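Local coordinates for coenzyme Q-binding protein COQ10 START domain-containing protein (Deinococcus radiodurans R1, PDB 3GGN) that is of unknown function but, as the START-type (polyketide cyclase and lipid-transport) domain of a longer protein, probably binds a lipid or other hydrophobic ligand, at residues B[14-26]-B[65-77]. Residues are numbered along the deposited sequence; the frame is centred on the assembly and turned at random.
Sequences KPAEQLYAVWRDL and ELTADEPGKRIAW
Y20 and R24, one turn apart on helix 16-24, both place CG anti to the backbone N (chi1 159° and -173°), and from there both reach the carboxylate of D69 on strand 68-70. R24 bends once more at chi2 (63°), which swings its guanidinium across the carboxylate, its plane steeply inclined to that of the acid, with D69 OD2 at the guanidinium edge. The phenol runs nearly coplanar with the carboxylate and gives Y20 OH to D69 OD1 in a hydrogen bond, although the 2.4 Å between these two atoms is implausibly short and the exact length doubtful. The second oxygen serves the arginine: R24 NE lies 2.8 Å from D69 OD2 in an almost straight salt-bridge bond, which meets the oxygen from above the carboxylate plane, and R24 NH2 adds a weak bond to the same atom. The arginine at D69 OD2 would probably favour the charged form of the acid. L66 CD1 packs over a face of the guanidinium, 3.3 Å from R24 NH2.

The tyrosine ring is also wedged against the hairpin turn. P71 CA makes a CH-pi contact 3.8 Å from the centroid of the Y20 ring, and G72 N sits over the same face, 3.1 Å from Y20 CG. The I75 side chain crosses that of Y20 at about a right angle, its CG1 3.5 Å from Y20 CE1, while its CD1 reaches the CB atoms of W23 and R24. A phenylalanine in place of Y20 would probably keep much of this packing but leave D69 OD1 without its hydroxyl partner. At the turn, G72 has positive phi, which favours glycine, and its CA lies 3.5 Å from E17 OE2. The example illustrates how, in the helix-grip fold of the Bet v 1-like clan, a short helix following the first strand is fastened to a hairpin of the antiparallel sheet.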
ATOM      1  N   LYS B  14      14.240  10.911  -2.155  1.00 23.16           N
ATOM      2  CA  LYS B  14      14.572  10.187  -3.378  1.00 22.46           C
ATOM      3  C   LYS B  14      14.575  11.148  -4.571  1.00 23.04           C
ATOM      4  O   LYS B  14      13.941  12.200  -4.529  1.00 21.54           O
ATOM      5  CB  LYS B  14      13.562   9.067  -3.623  1.00 24.05           C
ATOM      6  CG  LYS B  14      13.681   7.883  -2.665  1.00 26.37           C
ATOM      7  CD  LYS B  14      15.019   7.168  -2.849  1.00 26.77           C
ATOM      8  CE  LYS B  14      15.139   5.946  -1.957  1.00 27.18           C
ATOM      9  NZ  LYS B  14      16.532   5.395  -1.971  1.00 27.51           N
ATOM     10  N   PRO B  15      15.303  10.799  -5.645  1.00 23.34           N
ATOM     11  CA  PRO B  15      15.371  11.648  -6.843  1.00 22.98           C
ATOM     12  C   PRO B  15      14.002  11.827  -7.512  1.00 21.63           C
ATOM     13  O   PRO B  15      13.168  10.915  -7.502  1.00 21.60           O
ATOM     14  CB  PRO B  15      16.355  10.899  -7.743  1.00 23.16           C
ATOM     15  CG  PRO B  15      17.254  10.198  -6.750  1.00 24.45           C
ATOM     16  CD  PRO B  15      16.262   9.683  -5.732  1.00 23.72           C
ATOM     17  N   ALA B  16      13.785  12.998  -8.105  1.00 21.39           N
ATOM     18  CA  ALA B  16      12.518  13.315  -8.767  1.00 21.20           C
ATOM     19  C   ALA B  16      12.108  12.322  -9.853  1.00 21.36           C
ATOM     20  O   ALA B  16      10.961  11.865  -9.884  1.00 19.33           O
ATOM     21  CB  ALA B  16      12.575  14.738  -9.351  1.00 21.79           C
ATOM     22  N   GLU B  17      13.036  12.003 -10.748  1.00 22.45           N
ATOM     23  CA  GLU B  17      12.769  11.068 -11.842  1.00 25.13           C
ATOM     24  C   GLU B  17      12.167   9.756 -11.346  1.00 23.56           C
ATOM     25  O   GLU B  17      11.194   9.252 -11.912  1.00 22.84           O
ATOM     26  CB  GLU B  17      14.062  10.756 -12.611  1.00 26.75           C
ATOM     27  CG  GLU B  17      14.626  11.903 -13.449  1.00 34.67           C
ATOM     28  CD  GLU B  17      13.767  12.249 -14.660  1.00 37.78           C
ATOM     29  OE1 GLU B  17      13.216  11.318 -15.290  1.00 39.65           O
ATOM     30  OE2 GLU B  17      13.660  13.451 -14.994  1.00 40.21           O
ATOM     31  N   GLN B  18      12.754   9.203 -10.293  1.00 22.95           N
ATOM     32  CA  GLN B  18      12.279   7.946  -9.737  1.00 23.10           C
ATOM     33  C   GLN B  18      10.830   8.036  -9.277  1.00 21.55           C
ATOM     34  O   GLN B  18      10.011   7.188  -9.621  1.00 21.44           O
ATOM     35  CB  GLN B  18      13.157   7.528  -8.564  1.00 25.12           C
ATOM     36  CG  GLN B  18      12.787   6.185  -7.967  1.00 25.22           C
ATOM     37  CD  GLN B  18      13.614   5.859  -6.739  1.00 28.73           C
ATOM     38  OE1 GLN B  18      14.836   6.043  -6.731  1.00 28.46           O
ATOM     39  NE2 GLN B  18      12.956   5.362  -5.695  1.00 28.94           N
ATOM     40  N   LEU B  19      10.519   9.071  -8.502  1.00 19.36           N
ATOM     41  CA  LEU B  19       9.166   9.265  -7.977  1.00 16.95           C
ATOM     42  C   LEU B  19       8.177   9.512  -9.105  1.00 17.36           C
ATOM     43  O   LEU B  19       7.047   9.008  -9.077  1.00 17.45           O
ATOM     44  CB  LEU B  19       9.151  10.444  -7.010  1.00 14.79           C
ATOM     45  CG  LEU B  19      10.129  10.278  -5.849  1.00 15.20           C
ATOM     46  CD1 LEU B  19      10.212  11.587  -5.088  1.00 16.92           C
ATOM     47  CD2 LEU B  19       9.689   9.127  -4.933  1.00 13.22           C
ATOM     48  N   TYR B  20       8.602  10.302 -10.085  1.00 16.49           N
ATOM     49  CA  TYR B  20       7.775  10.606 -11.244  1.00 18.27           C
ATOM     50  C   TYR B  20       7.441   9.304 -11.964  1.00 17.38           C
ATOM     51  O   TYR B  20       6.320   9.112 -12.432  1.00 17.38           O
ATOM     52  CB  TYR B  20       8.528  11.534 -12.202  1.00 15.03           C
ATOM     53  CG  TYR B  20       8.004  11.512 -13.624  1.00 16.72           C
ATOM     54  CD1 TYR B  20       7.016  12.408 -14.049  1.00 16.23           C
ATOM     55  CD2 TYR B  20       8.482  10.579 -14.541  1.00 13.00           C
ATOM     56  CE1 TYR B  20       6.522  12.370 -15.359  1.00 16.38           C
ATOM     57  CE2 TYR B  20       7.998  10.533 -15.836  1.00 17.53           C
ATOM     58  CZ  TYR B  20       7.022  11.428 -16.244  1.00 18.67           C
ATOM     59  OH  TYR B  20       6.570  11.381 -17.548  1.00 21.72           O
ATOM     60  N   ALA B  21       8.427   8.413 -12.032  1.00 19.33           N
ATOM     61  CA  ALA B  21       8.277   7.121 -12.706  1.00 21.32           C
ATOM     62  C   ALA B  21       7.127   6.286 -12.160  1.00 20.38           C
ATOM     63  O   ALA B  21       6.407   5.635 -12.922  1.00 20.05           O
ATOM     64  CB  ALA B  21       9.578   6.339 -12.613  1.00 21.20           C
ATOM     65  N   VAL B  22       6.955   6.295 -10.843  1.00 18.49           N
ATOM     66  CA  VAL B  22       5.875   5.527 -10.233  1.00 19.05           C
ATOM     67  C   VAL B  22       4.539   6.134 -10.643  1.00 20.58           C
ATOM     68  O   VAL B  22       3.672   5.440 -11.178  1.00 21.59           O
ATOM     69  CB  VAL B  22       5.980   5.523  -8.683  1.00 19.31           C
ATOM     70  CG1 VAL B  22       4.810   4.754  -8.078  1.00 18.09           C
ATOM     71  CG2 VAL B  22       7.304   4.893  -8.250  1.00 22.10           C
ATOM     72  N   TRP B  23       4.384   7.436 -10.411  1.00 18.52           N
ATOM     73  CA  TRP B  23       3.144   8.131 -10.753  1.00 17.96           C
ATOM     74  C   TRP B  23       2.763   8.061 -12.230  1.00 17.29           C
ATOM     75  O   TRP B  23       1.580   7.996 -12.559  1.00 16.51           O
ATOM     76  CB  TRP B  23       3.217   9.598 -10.326  1.00 15.18           C
ATOM     77  CG  TRP B  23       3.124   9.772  -8.851  1.00 15.41           C
ATOM     78  CD1 TRP B  23       4.106   9.549  -7.936  1.00 16.65           C
ATOM     79  CD2 TRP B  23       1.953  10.127  -8.109  1.00 16.25           C
ATOM     80  NE1 TRP B  23       3.621   9.734  -6.664  1.00 15.88           N
ATOM     81  CE2 TRP B  23       2.301  10.091  -6.741  1.00 15.09           C
ATOM     82  CE3 TRP B  23       0.640  10.466  -8.468  1.00 16.45           C
ATOM     83  CZ2 TRP B  23       1.383  10.383  -5.723  1.00 15.57           C
ATOM     84  CZ3 TRP B  23      -0.274  10.756  -7.458  1.00 18.54           C
ATOM     85  CH2 TRP B  23       0.105  10.712  -6.100  1.00 18.78           C
ATOM     86  N   ARG B  24       3.757   8.074 -13.114  1.00 18.39           N
ATOM     87  CA  ARG B  24       3.498   8.028 -14.553  1.00 19.32           C
ATOM     88  C   ARG B  24       2.882   6.704 -15.006  1.00 18.79           C
ATOM     89  O   ARG B  24       2.273   6.633 -16.079  1.00 20.68           O
ATOM     90  CB  ARG B  24       4.794   8.304 -15.342  1.00 19.97           C
ATOM     91  CG  ARG B  24       4.585   8.436 -16.855  1.00 18.62           C
ATOM     92  CD  ARG B  24       3.682   9.628 -17.184  1.00 23.72           C
ATOM     93  NE  ARG B  24       3.386   9.781 -18.615  1.00 20.87           N
ATOM     94  CZ  ARG B  24       2.556   9.009 -19.312  1.00 22.10           C
ATOM     95  NH1 ARG B  24       1.918   8.000 -18.729  1.00 21.70           N
ATOM     96  NH2 ARG B  24       2.334   9.265 -20.598  1.00 18.23           N
ATOM     97  N   ASP B  25       3.056   5.657 -14.204  1.00 18.17           N
ATOM     98  CA  ASP B  25       2.497   4.338 -14.502  1.00 19.75           C
ATOM     99  C   ASP B  25       1.024   4.427 -14.101  1.00 21.40           C
ATOM    100  O   ASP B  25       0.638   4.056 -12.994  1.00 21.59           O
ATOM    101  CB  ASP B  25       3.244   3.268 -13.687  1.00 23.94           C
ATOM    102  CG  ASP B  25       2.511   1.936 -13.639  1.00 24.59           C
ATOM    103  OD1 ASP B  25       1.803   1.601 -14.612  1.00 27.04           O
ATOM    104  OD2 ASP B  25       2.652   1.216 -12.629  1.00 27.14           O
ATOM    105  N   LEU B  26       0.204   4.930 -15.019  1.00 19.94           N
ATOM    106  CA  LEU B  26      -1.209   5.144 -14.741  1.00 20.62           C
ATOM    107  C   LEU B  26      -1.978   3.971 -14.136  1.00 20.58           C
ATOM    108  O   LEU B  26      -2.670   4.140 -13.136  1.00 20.45           O
ATOM    109  CB  LEU B  26      -1.920   5.656 -16.005  1.00 21.04           C
ATOM    110  CG  LEU B  26      -1.297   6.900 -16.660  1.00 20.42           C
ATOM    111  CD1 LEU B  26      -2.179   7.390 -17.798  1.00 20.47           C
ATOM    112  CD2 LEU B  26      -1.130   8.007 -15.624  1.00 19.93           C
ATOM    113  N   GLU B  65      -7.760  12.731 -20.031  1.00 18.71           N
ATOM    114  CA  GLU B  65      -6.585  12.926 -20.874  1.00 19.88           C
ATOM    115  C   GLU B  65      -5.473  13.630 -20.094  1.00 19.10           C
ATOM    116  O   GLU B  65      -5.744  14.441 -19.212  1.00 18.03           O
ATOM    117  CB  GLU B  65      -6.954  13.766 -22.103  1.00 22.34           C
ATOM    118  CG  GLU B  65      -6.968  15.266 -21.854  1.00 25.38           C
ATOM    119  CD  GLU B  65      -7.408  16.079 -23.074  1.00 29.96           C
ATOM    120  OE1 GLU B  65      -7.138  15.656 -24.223  1.00 28.75           O
ATOM    121  OE2 GLU B  65      -8.017  17.155 -22.877  1.00 30.12           O
ATOM    122  N   LEU B  66      -4.221  13.310 -20.409  1.00 19.08           N
ATOM    123  CA  LEU B  66      -3.096  13.969 -19.761  1.00 21.37           C
ATOM    124  C   LEU B  66      -3.011  15.353 -20.397  1.00 22.18           C
ATOM    125  O   LEU B  66      -3.051  15.466 -21.615  1.00 18.48           O
ATOM    126  CB  LEU B  66      -1.788  13.219 -20.036  1.00 23.03           C
ATOM    127  CG  LEU B  66      -1.602  11.832 -19.420  1.00 23.34           C
ATOM    128  CD1 LEU B  66      -0.363  11.161 -20.005  1.00 24.84           C
ATOM    129  CD2 LEU B  66      -1.485  11.966 -17.917  1.00 20.75           C
ATOM    130  N   THR B  67      -2.909  16.402 -19.585  1.00 22.47           N
ATOM    131  CA  THR B  67      -2.800  17.750 -20.133  1.00 24.65           C
ATOM    132  C   THR B  67      -1.355  18.236 -20.035  1.00 24.58           C
ATOM    133  O   THR B  67      -0.995  19.269 -20.599  1.00 23.06           O
ATOM    134  CB  THR B  67      -3.704  18.741 -19.380  1.00 26.44           C
ATOM    135  OG1 THR B  67      -5.053  18.263 -19.392  1.00 32.28           O
ATOM    136  CG2 THR B  67      -3.677  20.099 -20.058  1.00 29.85           C
ATOM    137  N   ALA B  68      -0.536  17.485 -19.309  1.00 23.00           N
ATOM    138  CA  ALA B  68       0.871  17.831 -19.129  1.00 20.52           C
ATOM    139  C   ALA B  68       1.630  16.622 -18.610  1.00 20.05           C
ATOM    140  O   ALA B  68       1.196  15.955 -17.668  1.00 17.28           O
ATOM    141  CB  ALA B  68       1.017  18.992 -18.143  1.00 22.57           C
ATOM    142  N   ASP B  69       2.755  16.333 -19.247  1.00 18.49           N
ATOM    143  CA  ASP B  69       3.593  15.221 -18.848  1.00 20.14           C
ATOM    144  C   ASP B  69       5.036  15.610 -19.103  1.00 22.23           C
ATOM    145  O   ASP B  69       5.573  15.404 -20.200  1.00 22.57           O
ATOM    146  CB  ASP B  69       3.231  13.958 -19.628  1.00 18.96           C
ATOM    147  CG  ASP B  69       4.130  12.786 -19.282  1.00 19.89           C
ATOM    148  OD1 ASP B  69       4.640  12.741 -18.138  1.00 17.29           O
ATOM    149  OD2 ASP B  69       4.327  11.907 -20.147  1.00 19.57           O
ATOM    150  N   GLU B  70       5.640  16.213 -18.084  1.00 21.70           N
ATOM    151  CA  GLU B  70       7.023  16.656 -18.138  1.00 22.60           C
ATOM    152  C   GLU B  70       7.839  15.704 -17.286  1.00 23.31           C
ATOM    153  O   GLU B  70       7.834  15.792 -16.059  1.00 18.15           O
ATOM    154  CB  GLU B  70       7.131  18.084 -17.611  1.00 22.90           C
ATOM    155  CG  GLU B  70       6.555  19.113 -18.569  1.00 28.04           C
ATOM    156  CD  GLU B  70       6.211  20.424 -17.891  1.00 31.32           C
ATOM    157  OE1 GLU B  70       7.026  20.910 -17.074  1.00 32.54           O
ATOM    158  OE2 GLU B  70       5.125  20.972 -18.185  1.00 33.71           O
ATOM    159  N   PRO B  71       8.554  14.773 -17.935  1.00 23.52           N
ATOM    160  CA  PRO B  71       9.376  13.788 -17.230  1.00 22.65           C
ATOM    161  C   PRO B  71      10.082  14.329 -15.999  1.00 21.67           C
ATOM    162  O   PRO B  71      10.799  15.328 -16.064  1.00 21.48           O
ATOM    163  CB  PRO B  71      10.347  13.320 -18.305  1.00 22.29           C
ATOM    164  CG  PRO B  71       9.499  13.368 -19.539  1.00 24.46           C
ATOM    165  CD  PRO B  71       8.778  14.698 -19.390  1.00 25.14           C
ATOM    166  N   GLY B  72       9.850  13.662 -14.873  1.00 19.16           N
ATOM    167  CA  GLY B  72      10.478  14.044 -13.620  1.00 20.18           C
ATOM    168  C   GLY B  72      10.086  15.386 -13.043  1.00 19.26           C
ATOM    169  O   GLY B  72      10.691  15.828 -12.069  1.00 19.38           O
ATOM    170  N   LYS B  73       9.076  16.035 -13.619  1.00 19.98           N
ATOM    171  CA  LYS B  73       8.649  17.351 -13.133  1.00 20.36           C
ATOM    172  C   LYS B  73       7.172  17.480 -12.799  1.00 20.31           C
ATOM    173  O   LYS B  73       6.805  17.970 -11.728  1.00 20.93           O
ATOM    174  CB  LYS B  73       8.979  18.441 -14.158  1.00 23.24           C
ATOM    175  CG  LYS B  73      10.425  18.899 -14.213  1.00 25.96           C
ATOM    176  CD  LYS B  73      10.539  20.083 -15.180  1.00 31.53           C
ATOM    177  CE  LYS B  73      11.910  20.744 -15.145  1.00 33.16           C
ATOM    178  NZ  LYS B  73      12.983  19.877 -15.701  1.00 36.86           N
ATOM    179  N   ARG B  74       6.321  17.066 -13.727  1.00 18.47           N
ATOM    180  CA  ARG B  74       4.892  17.195 -13.507  1.00 18.74           C
ATOM    181  C   ARG B  74       4.033  16.330 -14.403  1.00 15.01           C
ATOM    182  O   ARG B  74       4.403  16.009 -15.529  1.00 15.20           O
ATOM    183  CB  ARG B  74       4.476  18.646 -13.706  1.00 21.41           C
ATOM    184  CG  ARG B  74       4.752  19.150 -15.101  1.00 27.06           C
ATOM    185  CD  ARG B  74       3.630  20.043 -15.595  1.00 32.85           C
ATOM    186  NE  ARG B  74       3.454  21.222 -14.757  1.00 39.14           N
ATOM    187  CZ  ARG B  74       2.476  22.102 -14.923  1.00 42.26           C
ATOM    188  NH1 ARG B  74       1.588  21.933 -15.900  1.00 41.96           N
ATOM    189  NH2 ARG B  74       2.374  23.141 -14.108  1.00 42.53           N
ATOM    190  N   ILE B  75       2.864  15.979 -13.881  1.00 12.91           N
ATOM    191  CA  ILE B  75       1.885  15.188 -14.604  1.00  9.87           C
ATOM    192  C   ILE B  75       0.541  15.817 -14.258  1.00 11.98           C
ATOM    193  O   ILE B  75       0.246  16.032 -13.087  1.00 10.04           O
ATOM    194  CB  ILE B  75       1.873  13.724 -14.136  1.00 12.81           C
ATOM    195  CG1 ILE B  75       3.288  13.129 -14.207  1.00 11.63           C
ATOM    196  CG2 ILE B  75       0.902  12.927 -15.003  1.00 12.93           C
ATOM    197  CD1 ILE B  75       3.380  11.684 -13.728  1.00 11.45           C
ATOM    198  N   ALA B  76      -0.253  16.141 -15.272  1.00 10.08           N
ATOM    199  CA  ALA B  76      -1.568  16.747 -15.058  1.00 14.22           C
ATOM    200  C   ALA B  76      -2.587  16.055 -15.947  1.00 15.07           C
ATOM    201  O   ALA B  76      -2.271  15.648 -17.071  1.00 15.59           O
ATOM    202  CB  ALA B  76      -1.523  18.247 -15.373  1.00 10.82           C
ATOM    203  N   TRP B  77      -3.809  15.926 -15.439  1.00 15.05           N
ATOM    204  CA  TRP B  77      -4.881  15.276 -16.177  1.00 16.25           C
ATOM    205  C   TRP B  77      -6.238  15.918 -15.911  1.00 17.38           C
ATOM    206  O   TRP B  77      -6.421  16.627 -14.919  1.00 18.63           O
ATOM    207  CB  TRP B  77      -4.933  13.797 -15.800  1.00 13.50           C
ATOM    208  CG  TRP B  77      -5.298  13.552 -14.378  1.00 14.10           C
ATOM    209  CD1 TRP B  77      -6.557  13.374 -13.867  1.00 13.33           C
ATOM    210  CD2 TRP B  77      -4.396  13.435 -13.273  1.00 15.32           C
ATOM    211  NE1 TRP B  77      -6.489  13.147 -12.515  1.00 14.49           N
ATOM    212  CE2 TRP B  77      -5.174  13.178 -12.123  1.00 15.79           C
ATOM    213  CE3 TRP B  77      -2.999  13.522 -13.143  1.00 16.93           C
ATOM    214  CZ2 TRP B  77      -4.605  13.006 -10.854  1.00 19.33           C
ATOM    215  CZ3 TRP B  77      -2.431  13.350 -11.876  1.00 17.02           C
ATOM    216  CH2 TRP B  77      -3.236  13.094 -10.752  1.00 17.71           C
TER